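Local coordinates for uncharacterized protein YhfS (PDB 4J8L) that is of unknown physiological function but carries covalently bound pyridoxal 5'-phosphate and may have cysteine synthase activity, at residues L21-I25 and L236-V240; S24-F29 and V55-D61; A81-L86 and V212-I216; Y173-K177 and V307-S311; A69-G73 and G224-Q228. All blocks are in the same frame, centred on the assembly; numbering follows the deposited sequence. Where two conformers were deposited one is given.

Helix 11-28, near the N terminus, supplies the first segment of both interaction 1 and interaction 2. Interaction 2 closes a short loop of 25 residues by bringing helix 50-62 back onto it; interaction 1 closes a loop of 210 residues with the long helix 229-261. Inside that larger loop lies interaction 5, which ties strand 67-72 to the connection preceding helix 229-261, and nested within it again is interaction 3, joining helices 74-86 and 210-219. Interaction 4 crosses interactions 1, 3 and 5 along the chain: it links a loop following strand 167-170 of the seven-stranded sheet to one preceding strand 318-320 of the four-stranded sheet.

Interaction 1: L21-I25 and L236-V240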
# COMPACT_ATOMS: atom_id res chain seq x y z
N LEU A 21 15.93 -6.17 -7.39
CA LEU A 21 15.92 -4.71 -7.44
C LEU A 21 17.36 -4.19 -7.50
O LEU A 21 17.66 -3.28 -8.28
CB LEU A 21 15.16 -4.12 -6.25
CG LEU A 21 15.22 -2.59 -6.10
CD1 LEU A 21 14.68 -1.87 -7.34
CD2 LEU A 21 14.49 -2.12 -4.83
N VAL A 22 18.25 -4.76 -6.69
CA VAL A 22 19.64 -4.33 -6.73
C VAL A 22 20.27 -4.63 -8.09
O VAL A 22 21.08 -3.84 -8.59
CB VAL A 22 20.46 -4.92 -5.56
CG1 VAL A 22 21.93 -4.49 -5.65
CG2 VAL A 22 19.86 -4.44 -4.25
N ASP A 23 19.88 -5.74 -8.70
CA ASP A 23 20.40 -6.09 -10.02
C ASP A 23 20.02 -5.02 -11.03
O ASP A 23 20.83 -4.64 -11.89
CB ASP A 23 19.87 -7.45 -10.48
CG ASP A 23 20.57 -7.94 -11.73
OD1 ASP A 23 19.96 -7.87 -12.83
OD2 ASP A 23 21.73 -8.41 -11.64
N SER A 24 18.78 -4.55 -10.93
CA SER A 24 18.33 -3.48 -11.81
C SER A 24 19.11 -2.19 -11.57
O SER A 24 19.44 -1.47 -12.52
CB SER A 24 16.84 -3.23 -11.64
OG SER A 24 16.41 -2.28 -12.59
N ILE A 25 19.39 -1.88 -10.30
CA ILE A 25 20.21 -0.72 -9.99
C ILE A 25 21.57 -0.82 -10.69
O ILE A 25 22.01 0.12 -11.35
CB ILE A 25 20.39 -0.54 -8.48
CG1 ILE A 25 19.04 -0.19 -7.84
CG2 ILE A 25 21.40 0.55 -8.19
CD1 ILE A 25 19.13 -0.11 -6.30
N LEU A 236 14.89 4.41 -3.70
CA LEU A 236 15.56 3.13 -3.92
C LEU A 236 16.07 2.52 -2.62
O LEU A 236 15.93 1.32 -2.40
CB LEU A 236 16.73 3.26 -4.88
CG LEU A 236 16.43 3.50 -6.35
CD1 LEU A 236 17.76 3.46 -7.10
CD2 LEU A 236 15.48 2.44 -6.85
N ARG A 237 16.70 3.34 -1.78
CA ARG A 237 17.23 2.86 -0.51
C ARG A 237 16.13 2.21 0.32
O ARG A 237 16.31 1.12 0.87
CB ARG A 237 17.88 4.00 0.28
CG ARG A 237 18.38 3.61 1.67
CD ARG A 237 19.03 4.79 2.37
NE ARG A 237 19.58 5.73 1.40
CZ ARG A 237 19.76 7.03 1.63
NH1 ARG A 237 19.45 7.54 2.81
NH2 ARG A 237 20.25 7.81 0.67
N GLY A 238 14.99 2.88 0.41
CA GLY A 238 13.90 2.36 1.22
C GLY A 238 13.37 1.07 0.63
O GLY A 238 13.11 0.10 1.34
N LEU A 239 13.21 1.06 -0.69
CA LEU A 239 12.66 -0.08 -1.38
C LEU A 239 13.55 -1.32 -1.27
O LEU A 239 13.04 -2.43 -1.22
CB LEU A 239 12.44 0.28 -2.84
CG LEU A 239 11.25 -0.30 -3.60
CD1 LEU A 239 9.93 -0.13 -2.87
CD2 LEU A 239 11.20 0.42 -4.92
N VAL A 240 14.87 -1.13 -1.27
CA VAL A 240 15.79 -2.25 -1.11
C VAL A 240 15.64 -2.91 0.27
O VAL A 240 15.75 -4.14 0.39
CB VAL A 240 17.27 -1.81 -1.33
CG1 VAL A 240 18.24 -2.90 -0.92
CG2 VAL A 240 17.49 -1.43 -2.80
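L21 reaches over to L239 and V240, joining two helix segments that run nearly antiparallel, their axes 150° apart and 11.0 Å from each other at closest approach. Branched aliphatic side chains suit so wide a gap, which backbones alone could not bridge. The CB of L21 already points toward segment 236-240. A chi1 of 173° carries CG onward, away from its own backbone N, to 4.2 Å from V240 CG2, and there the chain forks. One branch goes into the notch between two residues of the facing helix, where L21 CD2 lies 3.7 Å from L239 CB and equally 3.7 Å from V240 CG2. The other, CD1, only grazes L236 CD2 at 4.4 Å and spends its surface on V58 of helix 50-62. One turn later I25 and L236 meet tip to tip, their CD1 atoms 3.9 Å apart, and I25 CD1 also brushes V240 CG2. That valine methyl is therefore shared between L21 and I25, while its twin CG1 faces V22 CG2 at 4.0 Å, the two valines crossing nearly at a right angle on the more exposed margin. Around this apolar seam, L21 and L236 rest on helix 50-62, I25 and L236 share F34 of helix 31-34, and L239 continues inward to M176 and to L197, next to the cofactor-bearing K196.

Interaction 2: S24-F29 and V55-D61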
# COMPACT_ATOMS: atom_id res chain seq x y z
N SER A 24 18.78 -4.55 -10.93
CA SER A 24 18.33 -3.48 -11.81
C SER A 24 19.11 -2.19 -11.57
O SER A 24 19.44 -1.47 -12.52
CB SER A 24 16.84 -3.23 -11.64
OG SER A 24 16.41 -2.28 -12.59
N ILE A 25 19.39 -1.88 -10.30
CA ILE A 25 20.21 -0.72 -9.99
C ILE A 25 21.57 -0.82 -10.69
O ILE A 25 22.01 0.12 -11.35
CB ILE A 25 20.39 -0.54 -8.48
CG1 ILE A 25 19.04 -0.19 -7.84
CG2 ILE A 25 21.40 0.55 -8.19
CD1 ILE A 25 19.13 -0.11 -6.30
N CYS A 26 22.20 -1.99 -10.60
CA CYS A 26 23.52 -2.17 -11.21
C CYS A 26 23.47 -1.95 -12.72
O CYS A 26 24.42 -1.43 -13.32
CB CYS A 26 24.06 -3.56 -10.92
SG CYS A 26 24.46 -3.87 -9.18
N ARG A 27 22.37 -2.36 -13.34
CA ARG A 27 22.27 -2.32 -14.79
C ARG A 27 21.94 -0.92 -15.32
O ARG A 27 22.03 -0.67 -16.52
CB ARG A 27 21.24 -3.35 -15.27
CG ARG A 27 21.81 -4.76 -15.32
CD ARG A 27 20.83 -5.76 -15.91
NE ARG A 27 19.77 -6.09 -14.98
CZ ARG A 27 18.53 -5.61 -15.07
NH1 ARG A 27 18.20 -4.79 -16.07
NH2 ARG A 27 17.62 -5.96 -14.18
N HIS A 28 21.56 -0.03 -14.42
CA HIS A 28 21.18 1.33 -14.79
C HIS A 28 22.12 2.41 -14.27
O HIS A 28 22.07 3.54 -14.74
CB HIS A 28 19.74 1.64 -14.33
CG HIS A 28 18.70 0.89 -15.10
ND1 HIS A 28 18.30 -0.39 -14.75
CD2 HIS A 28 18.00 1.22 -16.21
CE1 HIS A 28 17.39 -0.81 -15.62
NE2 HIS A 28 17.19 0.15 -16.51
N PHE A 29 22.95 2.05 -13.29
CA PHE A 29 23.93 2.97 -12.70
C PHE A 29 25.32 2.36 -12.72
O PHE A 29 25.56 1.41 -11.98
CB PHE A 29 23.63 3.22 -11.21
CG PHE A 29 22.46 4.14 -10.94
CD1 PHE A 29 22.65 5.50 -10.76
CD2 PHE A 29 21.18 3.63 -10.81
CE1 PHE A 29 21.58 6.34 -10.48
CE2 PHE A 29 20.10 4.46 -10.54
CZ PHE A 29 20.30 5.82 -10.37
N VAL A 55 16.33 6.35 -11.77
CA VAL A 55 15.60 5.65 -10.72
C VAL A 55 14.25 5.17 -11.26
O VAL A 55 13.82 4.05 -11.00
CB VAL A 55 15.41 6.52 -9.45
CG1 VAL A 55 14.40 5.88 -8.49
CG2 VAL A 55 16.75 6.73 -8.75
N GLU A 56 13.59 6.03 -12.03
CA GLU A 56 12.32 5.65 -12.64
C GLU A 56 12.50 4.45 -13.57
O GLU A 56 11.66 3.54 -13.57
CB GLU A 56 11.69 6.85 -13.36
CG GLU A 56 11.17 7.87 -12.35
CD GLU A 56 10.88 9.23 -12.96
OE1 GLU A 56 11.35 9.51 -14.09
OE2 GLU A 56 10.18 10.03 -12.29
N GLN A 57 13.60 4.42 -14.33
CA GLN A 57 13.90 3.27 -15.17
C GLN A 57 14.09 2.01 -14.34
O GLN A 57 13.64 0.93 -14.72
CB GLN A 57 15.15 3.54 -16.04
CG GLN A 57 14.88 4.57 -17.14
CD GLN A 57 16.15 5.02 -17.84
OE1 GLN A 57 17.24 4.54 -17.52
NE2 GLN A 57 16.02 5.94 -18.79
N VAL A 58 14.78 2.15 -13.20
CA VAL A 58 14.99 1.00 -12.33
C VAL A 58 13.66 0.49 -11.78
O VAL A 58 13.40 -0.71 -11.76
CB VAL A 58 15.92 1.36 -11.15
CG1 VAL A 58 15.92 0.25 -10.12
CG2 VAL A 58 17.34 1.59 -11.66
N LEU A 59 12.82 1.42 -11.32
CA LEU A 59 11.51 1.03 -10.80
C LEU A 59 10.69 0.29 -11.87
O LEU A 59 10.09 -0.74 -11.58
CB LEU A 59 10.72 2.25 -10.32
CG LEU A 59 11.30 2.96 -9.10
CD1 LEU A 59 10.37 4.07 -8.65
CD2 LEU A 59 11.52 1.97 -7.99
N ALA A 60 10.68 0.81 -13.09
CA ALA A 60 9.92 0.17 -14.16
C ALA A 60 10.43 -1.25 -14.39
O ALA A 60 9.66 -2.20 -14.49
CB ALA A 60 10.01 0.98 -15.45
N ASP A 61 11.75 -1.37 -14.48
CA ASP A 61 12.38 -2.65 -14.72
C ASP A 61 12.06 -3.64 -13.58
O ASP A 61 11.67 -4.77 -13.83
CB ASP A 61 13.89 -2.45 -14.88
CG ASP A 61 14.61 -3.71 -15.26
OD1 ASP A 61 15.80 -3.86 -14.89
OD2 ASP A 61 14.00 -4.56 -15.95
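The CA atoms of S24 and V58 lie 5.6 Å apart where segments 24-28 and 55-61 come together; the axes of these segments approach to 9.2 Å and run 138° from parallel, a skewed antiparallel crossing. At one end, a single carboxylate oxygen does most of the polar work. CG of D61 is anti to the backbone N (chi1 -174°), which takes OD1 to the other helix. There it accepts from S24 OG at 2.9 Å on its anti side and from R27 NH1 at 2.8 Å and R27 NH2 at 2.9 Å on its syn side, all three somewhat out of the carboxylate plane. The guanidinium closes end-on upon one oxygen, its plane 87° from that of the carboxylate, and D23 holds its NE. H28 is turned by its own helix: ND1 makes a nearly straight hydrogen bond of 2.7 Å to S24 O, fixing the ring's rotation. One ring face then lies over the backbone of Q57 and V58, while CE1 puts the ring edge against D61 OD1. V58, slim enough to fit between, touches H28 CB with CG2 at 3.6 Å and I25 with CG1. The ring edge of F29 brings CZ 4.0 Å from V55 CG2. The pair, apolar inside with a salt bridge at its margin, sets the N-terminal helix on the one leading into strand 67-72, first strand of the aminotransferase-like fold's large sheet.

Interaction 3: A81-L86 and V212-I216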
# COMPACT_ATOMS: atom_id res chain seq x y z
N ALA A 81 -2.59 11.35 -10.37
CA ALA A 81 -1.91 11.42 -11.66
C ALA A 81 -2.31 10.27 -12.56
O ALA A 81 -2.54 10.46 -13.76
CB ALA A 81 -0.39 11.44 -11.45
N GLY A 82 -2.40 9.07 -11.99
CA GLY A 82 -2.81 7.91 -12.78
C GLY A 82 -4.23 8.01 -13.30
O GLY A 82 -4.49 7.77 -14.48
N LEU A 83 -5.17 8.38 -12.43
CA LEU A 83 -6.55 8.56 -12.89
C LEU A 83 -6.66 9.64 -13.96
O LEU A 83 -7.37 9.46 -14.95
CB LEU A 83 -7.47 8.88 -11.71
CG LEU A 83 -7.74 7.71 -10.76
CD1 LEU A 83 -8.63 8.16 -9.60
CD2 LEU A 83 -8.39 6.54 -11.50
N ALA A 84 -5.97 10.76 -13.77
CA ALA A 84 -6.03 11.85 -14.75
C ALA A 84 -5.49 11.45 -16.12
O ALA A 84 -5.87 12.04 -17.14
CB ALA A 84 -5.29 13.07 -14.22
N ALA A 85 -4.61 10.46 -16.14
CA ALA A 85 -4.05 9.97 -17.39
C ALA A 85 -4.92 8.88 -18.04
O ALA A 85 -4.71 8.55 -19.21
CB ALA A 85 -2.64 9.44 -17.15
N LEU A 86 -5.89 8.35 -17.31
CA LEU A 86 -6.76 7.30 -17.84
C LEU A 86 -8.14 7.79 -18.26
O LEU A 86 -8.77 7.22 -19.15
CB LEU A 86 -6.93 6.16 -16.83
CG LEU A 86 -5.69 5.30 -16.55
CD1 LEU A 86 -6.02 4.19 -15.57
CD2 LEU A 86 -5.13 4.72 -17.85
N VAL A 212 0.62 5.72 -20.67
CA VAL A 212 0.09 6.37 -19.47
C VAL A 212 1.15 7.22 -18.76
O VAL A 212 0.90 8.38 -18.43
CB VAL A 212 -0.47 5.35 -18.47
CG1 VAL A 212 -1.00 6.07 -17.23
CG2 VAL A 212 -1.55 4.52 -19.13
N ILE A 213 2.32 6.65 -18.52
CA ILE A 213 3.40 7.36 -17.85
C ILE A 213 3.80 8.62 -18.63
O ILE A 213 4.05 9.67 -18.03
CB ILE A 213 4.63 6.46 -17.66
CG1 ILE A 213 4.26 5.25 -16.80
CG2 ILE A 213 5.80 7.23 -17.01
CD1 ILE A 213 3.67 5.61 -15.44
N ASN A 214 3.86 8.52 -19.95
CA ASN A 214 4.20 9.67 -20.78
C ASN A 214 3.16 10.79 -20.62
O ASN A 214 3.51 11.97 -20.59
CB ASN A 214 4.34 9.29 -22.26
CG ASN A 214 5.61 8.52 -22.55
OD1 ASN A 214 6.58 8.59 -21.79
ND2 ASN A 214 5.61 7.78 -23.65
N ARG A 215 1.89 10.42 -20.51
CA ARG A 215 0.85 11.43 -20.30
C ARG A 215 1.03 12.12 -18.96
O ARG A 215 0.79 13.32 -18.82
CB ARG A 215 -0.56 10.83 -20.43
CG ARG A 215 -0.93 10.48 -21.87
CD ARG A 215 -2.43 10.36 -22.07
NE ARG A 215 -2.99 9.19 -21.40
CZ ARG A 215 -3.04 7.97 -21.94
NH1 ARG A 215 -2.54 7.77 -23.15
NH2 ARG A 215 -3.57 6.96 -21.26
N ILE A 216 1.46 11.35 -17.96
CA ILE A 216 1.72 11.92 -16.65
C ILE A 216 2.91 12.87 -16.72
O ILE A 216 2.83 14.02 -16.26
CB ILE A 216 1.98 10.82 -15.61
CG1 ILE A 216 0.70 10.01 -15.38
CG2 ILE A 216 2.50 11.42 -14.30
CD1 ILE A 216 0.88 8.85 -14.41
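A85 stands opposite V212, their CA atoms 5.9 Å apart, where segments 81-86 and 212-216 of helices 74-86 and 210-219 cross at 107°, the axes of these short pieces 8.9 Å apart. An alanine suits so near an approach: A85 CB sits between V212 CG1 at 3.7 Å and I216 CG1 at 3.8 Å. L86 CD2 touches V212 CG2. Each helix follows a strand of the seven-stranded sheet, 67-72 and 203-208, which are antiparallel neighbours; I216 also rests on V206 of the latter, as does I213. I216 lies against the first turn of segment 81-86, its CG1 3.7 Å from A81 O and its CG2 4.1 Å from A81 CB. An alanine in place of I216 is likely to leave a gap between the helices and V206, with A81 losing its apolar partner and A85 left with V212 as its main one. On the more exposed side R215 bends at chi3 (-70°) and folds its guanidinium across V212 CA, bringing NE to the backbone. R215 NE, at 2.9 Å, and R215 NH2, at 2.8 Å, both donate to A85 O, close to the guanidinium plane; NE meets a lone pair in the carbonyl plane, whereas NH2 is tilted 25° from it.

Interaction 4: Y173-K177 and V307-S311; sequences YAVMK and VGAES
Y173 and K177 each send a polar tip to the loop 307-311. The phenol, long enough to cross to the other loop, ends in an acceptor: Y173 OH takes the backbone N-H of A309, 2.9 Å from A309 N with an angle of 151° at the hydrogen, the N-H being that of the cis peptide joining G308 to A309. The methyl A309 CB closes in beside the same oxygen, 3.3 Å from Y173 OH. A phenylalanine in place of Y173 would probably leave the A309 N-H without its acceptor and this end of the loop less firmly held. Near CD1 of the ring E310 crosses obliquely, its carboxylate plane inclined 53° to the ring and OE1 3.7 Å from Y173 CD1. K177, long enough to bring a charge to E310, approaches from the opposite direction; its chain, bent at chi3 (-121°), brings NZ to the syn lone pair of E310 OE1 at 2.8 Å, a salt bridge. NZ gives a second, weak bond to Y173 O at 3.1 Å. E310 OE2 is taken by S278 OG and N341 ND2, so both oxygens of this buried group are satisfied. The contact joins a loop after strand 167-170 of the large sheet to one before strand 318-320 of the small sheet; K177 and E310 rest on H246 of helix 229-261, and M176 packs between that helix and helix 11-28.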
# COMPACT_ATOMS: atom_id res chain seq x y z
N TYR A 173 0.61 -0.46 0.73
CA TYR A 173 0.74 -1.46 1.80
C TYR A 173 0.86 -2.89 1.25
O TYR A 173 0.92 -3.85 2.02
CB TYR A 173 -0.42 -1.39 2.79
CG TYR A 173 -0.47 -0.18 3.70
CD1 TYR A 173 0.68 0.32 4.31
CD2 TYR A 173 -1.68 0.42 4.00
CE1 TYR A 173 0.61 1.41 5.17
CE2 TYR A 173 -1.76 1.50 4.84
CZ TYR A 173 -0.62 1.99 5.44
OH TYR A 173 -0.72 3.07 6.30
N ALA A 174 0.88 -3.03 -0.07
CA ALA A 174 1.11 -4.34 -0.66
C ALA A 174 2.48 -4.45 -1.34
O ALA A 174 3.00 -5.55 -1.53
CB ALA A 174 0.00 -4.67 -1.67
N VAL A 175 3.05 -3.31 -1.74
CA VAL A 175 4.28 -3.32 -2.53
C VAL A 175 5.43 -3.93 -1.74
O VAL A 175 5.62 -3.60 -0.57
CB VAL A 175 4.65 -1.91 -3.00
CG1 VAL A 175 5.96 -1.93 -3.80
CG2 VAL A 175 3.53 -1.33 -3.85
N MSE A 176 6.17 -4.84 -2.39
CA MSE A 176 7.28 -5.56 -1.76
C MSE A 176 6.85 -6.52 -0.65
O MSE A 176 7.70 -7.07 0.06
CB MSE A 176 8.36 -4.61 -1.22
CG MSE A 176 9.14 -3.89 -2.29
SE MSE A 176 9.89 -5.16 -3.60
CE MSE A 176 11.48 -4.15 -4.13
N LYS A 177 5.55 -6.73 -0.50
CA LYS A 177 5.04 -7.63 0.52
C LYS A 177 4.31 -8.83 -0.08
O LYS A 177 4.03 -9.81 0.62
CB LYS A 177 4.10 -6.87 1.45
CG LYS A 177 4.79 -5.81 2.29
CD LYS A 177 3.98 -5.59 3.56
CE LYS A 177 3.52 -4.18 3.69
NZ LYS A 177 2.43 -4.08 4.70
N VAL A 307 2.21 7.32 11.16
CA VAL A 307 2.81 8.41 10.40
C VAL A 307 2.61 8.14 8.91
O VAL A 307 1.92 8.89 8.22
CB VAL A 307 4.31 8.55 10.72
CG1 VAL A 307 4.91 9.76 10.01
CG2 VAL A 307 4.50 8.66 12.25
N GLY A 308 3.20 7.06 8.44
CA GLY A 308 3.12 6.68 7.03
C GLY A 308 1.79 6.07 6.60
O GLY A 308 1.14 6.61 5.70
N ALA A 309 1.38 4.94 7.18
CA ALA A 309 2.15 4.18 8.16
C ALA A 309 3.28 3.39 7.51
O ALA A 309 3.54 3.55 6.32
CB ALA A 309 1.22 3.23 8.91
N GLU A 310 3.94 2.55 8.31
CA GLU A 310 5.05 1.73 7.83
C GLU A 310 6.21 2.55 7.25
O GLU A 310 6.95 2.08 6.38
CB GLU A 310 4.54 0.64 6.86
CG GLU A 310 3.44 -0.18 7.55
CD GLU A 310 2.96 -1.41 6.80
OE1 GLU A 310 3.43 -1.69 5.68
OE2 GLU A 310 2.06 -2.10 7.35
N SER A 311 6.38 3.76 7.77
CA SER A 311 7.45 4.64 7.32
C SER A 311 8.74 4.29 8.05
O SER A 311 8.75 3.50 9.00
CB SER A 311 7.11 6.11 7.62
OG SER A 311 7.30 6.40 8.99

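Interaction 5: A69-G73 and G224-Q228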
# COMPACT_ATOMS: atom_id res chain seq x y z
N ALA A 69 7.01 6.88 -13.19
CA ALA A 69 7.20 8.28 -12.85
C ALA A 69 7.06 8.46 -11.35
O ALA A 69 6.11 7.97 -10.75
CB ALA A 69 6.19 9.16 -13.58
N LEU A 70 8.02 9.17 -10.75
CA LEU A 70 7.86 9.59 -9.36
C LEU A 70 7.12 10.93 -9.37
O LEU A 70 7.34 11.77 -10.25
CB LEU A 70 9.24 9.73 -8.69
CG LEU A 70 10.02 8.42 -8.55
CD1 LEU A 70 11.42 8.65 -7.95
CD2 LEU A 70 9.23 7.44 -7.70
N VAL A 71 6.20 11.10 -8.42
CA VAL A 71 5.36 12.30 -8.36
C VAL A 71 5.24 12.82 -6.93
O VAL A 71 5.45 12.08 -5.95
CB VAL A 71 3.93 12.03 -8.89
CG1 VAL A 71 3.95 11.53 -10.34
CG2 VAL A 71 3.22 11.03 -7.99
N GLN A 72 4.90 14.09 -6.80
CA GLN A 72 4.60 14.69 -5.51
C GLN A 72 3.25 14.19 -5.00
O GLN A 72 2.41 13.71 -5.77
CB GLN A 72 4.57 16.22 -5.61
CG GLN A 72 5.86 16.85 -6.11
CD GLN A 72 6.96 16.88 -5.05
OE1 GLN A 72 6.88 16.21 -4.00
NE2 GLN A 72 8.00 17.67 -5.31
N GLY A 73 3.04 14.33 -3.69
CA GLY A 73 1.76 13.95 -3.11
C GLY A 73 1.67 12.49 -2.67
O GLY A 73 0.58 12.03 -2.29
N GLY A 224 8.66 22.59 -9.08
CA GLY A 224 8.15 21.93 -7.90
C GLY A 224 7.55 20.56 -8.15
O GLY A 224 7.45 19.75 -7.23
N SER A 225 7.15 20.32 -9.40
CA SER A 225 6.52 19.06 -9.79
C SER A 225 7.50 17.89 -9.70
O SER A 225 7.10 16.75 -9.52
CB SER A 225 5.99 19.14 -11.23
OG SER A 225 4.87 20.00 -11.34
N GLN A 226 8.79 18.20 -9.82
CA GLN A 226 9.82 17.17 -9.94
C GLN A 226 10.23 16.57 -8.61
O GLN A 226 10.17 17.22 -7.56
CB GLN A 226 11.09 17.72 -10.61
CG GLN A 226 10.83 18.49 -11.90
CD GLN A 226 9.91 17.76 -12.87
OE1 GLN A 226 9.98 16.54 -13.03
NE2 GLN A 226 9.03 18.52 -13.52
N ILE A 227 10.68 15.33 -8.67
CA ILE A 227 11.30 14.68 -7.52
C ILE A 227 12.82 14.82 -7.70
O ILE A 227 13.37 14.46 -8.75
CB ILE A 227 10.86 13.21 -7.44
CG1 ILE A 227 9.33 13.12 -7.27
CG2 ILE A 227 11.56 12.48 -6.30
CD1 ILE A 227 8.77 14.04 -6.15
N GLN A 228 13.50 15.37 -6.70
CA GLN A 228 14.93 15.64 -6.87
C GLN A 228 15.76 14.35 -6.79
O GLN A 228 15.29 13.35 -6.25
CB GLN A 228 15.43 16.67 -5.85
CG GLN A 228 14.70 18.01 -5.94
CD GLN A 228 14.81 18.66 -7.32
OE1 GLN A 228 15.78 18.45 -8.04
NE2 GLN A 228 13.82 19.46 -7.69
O HOH W 1 4.62 15.77 -9.14
O HOH W 2 10.79 17.46 -4.93
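I227 lies between L70 and Q72, meeting each with a different part of its side chain. Against L70 it crosses at about a right angle, I227 CG1 resting 3.7 Å from L70 CB; a branched residue can fill this position while its CD1 runs on to the next partner. Against Q72 the two chains slide past each other in opposite directions, and I227 CD1 lies over one face of the amide, 3.5 Å from Q72 CD and 3.6 Å from Q72 OE1. The glutamine comes over the isoleucine because its chain bends at chi2 (-76°), which lays the amide over the isoleucine's CD1. That posture delivers Q72 NE2 to G224 O, 2.9 Å away and nearly along the C=O axis, with an N-H...O angle of 150° and the acceptor tilted somewhat from the amide plane. A water, only weakly held by NE2, lies near Q226 O. The backbones run 144° apart, antiparallel in sense, yet L70 and I227 keep their CA atoms 6.4 Å from each other, and no direct backbone bond spans the gap. Water takes that place: one molecule accepts Q72 N at 2.9 Å and donates to S225 O at 2.7 Å, while L70 N is claimed by E56. On its other side strand 67-72 pairs with strand 203-208. The loop thus flanks the outermost strand of the seven-stranded sheet, whose order 1-7-6-5-4-2-3 is the hallmark of the large domain in fold type I pyridoxal phosphate enzymes.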